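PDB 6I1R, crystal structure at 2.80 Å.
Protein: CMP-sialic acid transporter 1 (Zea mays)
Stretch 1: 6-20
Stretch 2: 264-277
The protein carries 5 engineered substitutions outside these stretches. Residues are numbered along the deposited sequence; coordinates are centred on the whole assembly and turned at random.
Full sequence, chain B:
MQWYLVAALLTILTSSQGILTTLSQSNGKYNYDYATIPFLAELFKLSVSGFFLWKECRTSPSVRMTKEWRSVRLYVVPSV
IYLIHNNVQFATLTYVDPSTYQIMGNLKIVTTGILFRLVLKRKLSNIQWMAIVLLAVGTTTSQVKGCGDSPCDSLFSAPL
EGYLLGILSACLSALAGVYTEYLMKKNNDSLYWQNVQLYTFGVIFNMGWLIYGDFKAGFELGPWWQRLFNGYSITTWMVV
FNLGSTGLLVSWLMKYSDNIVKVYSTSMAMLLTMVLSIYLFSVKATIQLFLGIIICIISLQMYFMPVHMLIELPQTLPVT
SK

Stretch 1 6-20: VAALLTILTSSQGIL
Stretch 2, residues 264-277: YSTSMAMLLTMVLS

Packing of two helices in the CMP-sialic acid transporter 1 of Zea mays, residues 6-20 and 264-277 of one chain. Both stretches are helical and belong to helices that extend beyond them; phi lies between -83° and -56° and psi between -52° and -19°, with i to i+4 backbone hydrogen bonds throughout, those from Gly-18 N to Thr-14 O (3.4 Å) and from Met-274 N to Met-270 O (3.5 Å) being weak. The N-to-C directions diverge by 46° (signed crossing angle -46°), and the axes approach to 8.1 Å. Register is set by Thr-11 and Ala-269, whose CA atoms lie 4.7 Å apart. Together the two surfaces bury 566 Å².

Small residues permit this close approach. Ala-269 points its CB toward the first helix, where it meets Thr-11 O at 3.6 Å and Thr-14 CG2 also at 3.6 Å; a methyl group fills this narrow space without holding the backbones apart. Thr-14 (chi1 m) points toward the partner, its methyl CG2 at the contact while its OG1 bonds back to Leu-10 O at 2.7 Å, so the polar atom is satisfied within its own helix. Ser-15 (chi1 p, 80°) is a knob seated among Ala-269, Leu-272, Thr-273 and Leu-276. Its CB lies 3.7 Å from Ala-269 O and 3.3 Å from Thr-273 OG1, its OG 3.5 Å from Leu-272 CD2; that OG donates to Ile-12 O at 3.0 Å, which lets a hydroxyl sit beside leucine methyls. Thr-273 (m) likewise turns its OG1 to Ala-269 O, at 3.2 Å. Gly-18 has no side chain; an ideal CB there would point toward the partner and fall 3.5 Å from Thr-273 OG1.

Polar contacts across the interface gather in the N-terminal half of each stretch. Ser-265 (m) points toward the first helix and is buried, with the largest covered area of any residue here. Its OG lies 3.1 Å from Ala-7 O, within hydrogen-bonding reach, and also has a partner elsewhere in the structure. Thr-11 (m) places OG1 3.2 Å from Ser-265 O and 2.9 Å from Ala-7 O; its single proton can serve either carbonyl, and the geometry does not choose. Thr-11 CG2 meanwhile rests 3.9 Å from Met-268 CB, so the methyl and the hydroxyl both reach the second helix.

Apolar side chains complete the contact. Leu-10 (t, p) brings CD2 to 3.9 Å from Ser-265 CB. The CA-to-CB bond of Ile-12 points away, yet its m, m rotamer returns CD1 to 4.2 Å from Leu-272 CD2; Leu-272 itself points toward the first helix as t, p. Farther along, Ile-19 (m, chi2 150°) and Leu-276 (m, t) point toward each other's helices, and Ile-19 CD1 meets Leu-276 CD1 at 3.9 Å.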

# COMPACT_ATOMS: atom_id res chain seq x y z
N VAL B 6 -6.65 -28.50 16.30
CA VAL B 6 -6.34 -27.93 14.98
C VAL B 6 -7.00 -26.55 14.88
O VAL B 6 -6.36 -25.58 14.47
CB VAL B 6 -6.80 -28.86 13.83
CG1 VAL B 6 -6.46 -28.28 12.46
CG2 VAL B 6 -6.23 -30.26 13.96
N ALA B 7 -8.27 -26.47 15.28
CA ALA B 7 -9.05 -25.22 15.24
C ALA B 7 -8.39 -24.15 16.12
O ALA B 7 -8.33 -22.98 15.74
CB ALA B 7 -10.47 -25.49 15.67
N ALA B 8 -7.92 -24.56 17.30
CA ALA B 8 -7.23 -23.65 18.21
C ALA B 8 -5.90 -23.19 17.59
O ALA B 8 -5.54 -22.02 17.68
CB ALA B 8 -7.01 -24.32 19.54
N LEU B 9 -5.19 -24.13 16.96
CA LEU B 9 -3.91 -23.84 16.33
C LEU B 9 -4.12 -22.90 15.13
O LEU B 9 -3.32 -21.99 14.91
CB LEU B 9 -3.25 -25.15 15.90
CG LEU B 9 -1.87 -25.03 15.24
CD1 LEU B 9 -0.87 -24.37 16.19
CD2 LEU B 9 -1.36 -26.39 14.79
N LEU B 10 -5.19 -23.12 14.38
CA LEU B 10 -5.54 -22.24 13.26
C LEU B 10 -5.79 -20.82 13.79
O LEU B 10 -5.36 -19.85 13.18
CB LEU B 10 -6.77 -22.79 12.53
CG LEU B 10 -7.28 -21.95 11.36
CD1 LEU B 10 -6.18 -21.70 10.34
CD2 LEU B 10 -8.48 -22.61 10.70
N THR B 11 -6.47 -20.71 14.93
CA THR B 11 -6.72 -19.41 15.56
C THR B 11 -5.37 -18.75 15.90
O THR B 11 -5.15 -17.59 15.57
CB THR B 11 -7.61 -19.55 16.80
OG1 THR B 11 -8.84 -20.15 16.38
CG2 THR B 11 -7.89 -18.23 17.48
N ILE B 12 -4.49 -19.50 16.56
CA ILE B 12 -3.18 -18.98 16.93
C ILE B 12 -2.44 -18.49 15.68
O ILE B 12 -1.91 -17.39 15.66
CB ILE B 12 -2.36 -20.03 17.72
CG1 ILE B 12 -2.96 -20.30 19.10
CG2 ILE B 12 -0.89 -19.62 17.82
CD1 ILE B 12 -3.01 -19.10 20.02
N LEU B 13 -2.44 -19.30 14.62
CA LEU B 13 -1.62 -18.99 13.44
C LEU B 13 -2.34 -17.98 12.53
O LEU B 13 -1.67 -17.22 11.84
CB LEU B 13 -1.29 -20.29 12.69
CG LEU B 13 -0.25 -21.19 13.36
CD1 LEU B 13 -0.02 -22.45 12.53
CD2 LEU B 13 1.06 -20.46 13.59
N THR B 14 -3.67 -17.95 12.50
CA THR B 14 -4.38 -16.96 11.67
C THR B 14 -4.10 -15.54 12.20
O THR B 14 -4.08 -14.58 11.43
CB THR B 14 -5.89 -17.24 11.59
OG1 THR B 14 -6.08 -18.51 10.96
CG2 THR B 14 -6.65 -16.19 10.80
N SER B 15 -3.89 -15.41 13.51
CA SER B 15 -3.57 -14.12 14.12
C SER B 15 -2.08 -13.81 13.98
O SER B 15 -1.69 -12.64 13.99
CB SER B 15 -4.01 -14.07 15.56
OG SER B 15 -3.07 -14.72 16.41
N SER B 16 -1.24 -14.84 13.86
CA SER B 16 0.20 -14.66 13.65
C SER B 16 0.45 -14.00 12.29
O SER B 16 1.14 -12.99 12.20
CB SER B 16 0.94 -15.97 13.76
OG SER B 16 0.92 -16.45 15.10
N GLN B 17 -0.12 -14.58 11.23
CA GLN B 17 0.02 -14.02 9.88
C GLN B 17 -0.60 -12.62 9.84
O GLN B 17 -0.18 -11.78 9.05
CB GLN B 17 -0.61 -14.95 8.83
CG GLN B 17 -2.13 -15.00 8.88
CD GLN B 17 -2.71 -15.93 7.84
OE1 GLN B 17 -2.26 -17.07 7.68
NE2 GLN B 17 -3.72 -15.46 7.13
N GLY B 18 -1.60 -12.38 10.68
CA GLY B 18 -2.22 -11.06 10.81
C GLY B 18 -1.21 -10.00 11.23
O GLY B 18 -1.10 -8.96 10.59
N ILE B 19 -0.47 -10.28 12.30
CA ILE B 19 0.49 -9.32 12.87
C ILE B 19 1.72 -9.25 11.96
O ILE B 19 2.20 -8.16 11.63
CB ILE B 19 0.87 -9.72 14.31
CG1 ILE B 19 -0.35 -9.72 15.24
CG2 ILE B 19 1.97 -8.82 14.86
CD1 ILE B 19 -0.26 -10.72 16.37
N LEU B 20 2.22 -10.41 11.56
CA LEU B 20 3.42 -10.50 10.72
C LEU B 20 3.21 -9.76 9.39
O LEU B 20 4.16 -9.22 8.84
CB LEU B 20 3.76 -11.98 10.49
CG LEU B 20 4.35 -12.72 11.69
CD1 LEU B 20 4.35 -14.23 11.45
CD2 LEU B 20 5.75 -12.23 12.01
N TYR B 264 -15.38 -20.07 13.05
CA TYR B 264 -15.20 -19.75 14.48
C TYR B 264 -13.72 -19.50 14.77
O TYR B 264 -13.39 -18.59 15.52
CB TYR B 264 -15.80 -20.85 15.37
CG TYR B 264 -17.21 -20.58 15.82
CD1 TYR B 264 -17.47 -19.84 16.97
CD2 TYR B 264 -18.30 -21.05 15.11
CE1 TYR B 264 -18.77 -19.59 17.39
CE2 TYR B 264 -19.60 -20.80 15.51
CZ TYR B 264 -19.84 -20.07 16.66
OH TYR B 264 -21.12 -19.82 17.06
N SER B 265 -12.83 -20.28 14.15
CA SER B 265 -11.38 -20.10 14.32
C SER B 265 -10.94 -18.73 13.78
O SER B 265 -10.22 -17.99 14.46
CB SER B 265 -10.60 -21.21 13.66
OG SER B 265 -10.94 -22.47 14.21
N THR B 266 -11.39 -18.42 12.56
CA THR B 266 -11.06 -17.17 11.87
C THR B 266 -11.56 -15.97 12.68
O THR B 266 -10.86 -14.96 12.81
CB THR B 266 -11.69 -17.14 10.47
OG1 THR B 266 -11.95 -18.48 10.05
CG2 THR B 266 -10.81 -16.46 9.44
N SER B 267 -12.78 -16.08 13.19
CA SER B 267 -13.41 -15.00 13.95
C SER B 267 -12.63 -14.75 15.25
O SER B 267 -12.32 -13.60 15.57
CB SER B 267 -14.85 -15.31 14.23
OG SER B 267 -15.60 -15.38 13.03
N MET B 268 -12.30 -15.82 15.97
CA MET B 268 -11.60 -15.72 17.25
C MET B 268 -10.16 -15.23 17.03
O MET B 268 -9.56 -14.65 17.94
CB MET B 268 -11.57 -17.07 17.98
CG MET B 268 -12.93 -17.58 18.39
SD MET B 268 -13.87 -16.39 19.38
CE MET B 268 -15.54 -16.92 19.01
N ALA B 269 -9.61 -15.48 15.85
CA ALA B 269 -8.28 -14.96 15.49
C ALA B 269 -8.33 -13.43 15.42
O ALA B 269 -7.45 -12.74 15.93
CB ALA B 269 -7.83 -15.56 14.19
N MET B 270 -9.38 -12.92 14.78
CA MET B 270 -9.57 -11.48 14.57
C MET B 270 -9.70 -10.77 15.92
O MET B 270 -9.26 -9.63 16.07
CB MET B 270 -10.83 -11.22 13.74
CG MET B 270 -10.94 -9.81 13.21
SD MET B 270 -12.64 -9.20 13.22
CE MET B 270 -12.87 -8.91 14.98
N LEU B 271 -10.32 -11.43 16.90
CA LEU B 271 -10.44 -10.86 18.25
C LEU B 271 -9.07 -10.89 18.94
O LEU B 271 -8.67 -9.91 19.57
CB LEU B 271 -11.47 -11.65 19.06
CG LEU B 271 -12.94 -11.43 18.68
CD1 LEU B 271 -13.84 -12.35 19.48
CD2 LEU B 271 -13.35 -9.97 18.87
N LEU B 272 -8.35 -12.01 18.81
CA LEU B 272 -7.04 -12.16 19.44
C LEU B 272 -6.08 -11.09 18.90
O LEU B 272 -5.31 -10.50 19.66
CB LEU B 272 -6.51 -13.57 19.18
CG LEU B 272 -5.16 -13.91 19.81
CD1 LEU B 272 -5.21 -13.79 21.33
CD2 LEU B 272 -4.71 -15.30 19.41
N THR B 273 -6.13 -10.86 17.59
CA THR B 273 -5.27 -9.86 16.93
C THR B 273 -5.46 -8.49 17.59
O THR B 273 -4.48 -7.79 17.87
CB THR B 273 -5.56 -9.79 15.43
OG1 THR B 273 -5.07 -10.99 14.82
CG2 THR B 273 -4.91 -8.60 14.75
N MET B 274 -6.71 -8.10 17.82
CA MET B 274 -7.03 -6.81 18.43
C MET B 274 -6.52 -6.78 19.88
O MET B 274 -6.02 -5.75 20.33
CB MET B 274 -8.54 -6.56 18.42
CG MET B 274 -9.05 -6.01 17.10
SD MET B 274 -10.83 -6.27 16.90
CE MET B 274 -11.26 -4.84 15.89
N VAL B 275 -6.65 -7.89 20.60
CA VAL B 275 -6.19 -7.97 21.99
C VAL B 275 -4.66 -7.86 22.02
O VAL B 275 -4.11 -7.19 22.88
CB VAL B 275 -6.68 -9.26 22.69
CG1 VAL B 275 -6.00 -9.48 24.03
CG2 VAL B 275 -8.19 -9.27 22.85
N LEU B 276 -3.99 -8.52 21.08
CA LEU B 276 -2.52 -8.50 21.03
C LEU B 276 -2.03 -7.13 20.56
O LEU B 276 -1.00 -6.65 21.03
CB LEU B 276 -2.02 -9.62 20.12
CG LEU B 276 -2.15 -11.04 20.68
CD1 LEU B 276 -1.84 -12.08 19.61
CD2 LEU B 276 -1.26 -11.25 21.89
N SER B 277 -2.78 -6.48 19.67
CA SER B 277 -2.42 -5.15 19.15
C SER B 277 -2.38 -4.10 20.27
O SER B 277 -1.79 -3.04 20.09
CB SER B 277 -3.36 -4.73 18.06
OG SER B 277 -3.22 -5.55 16.91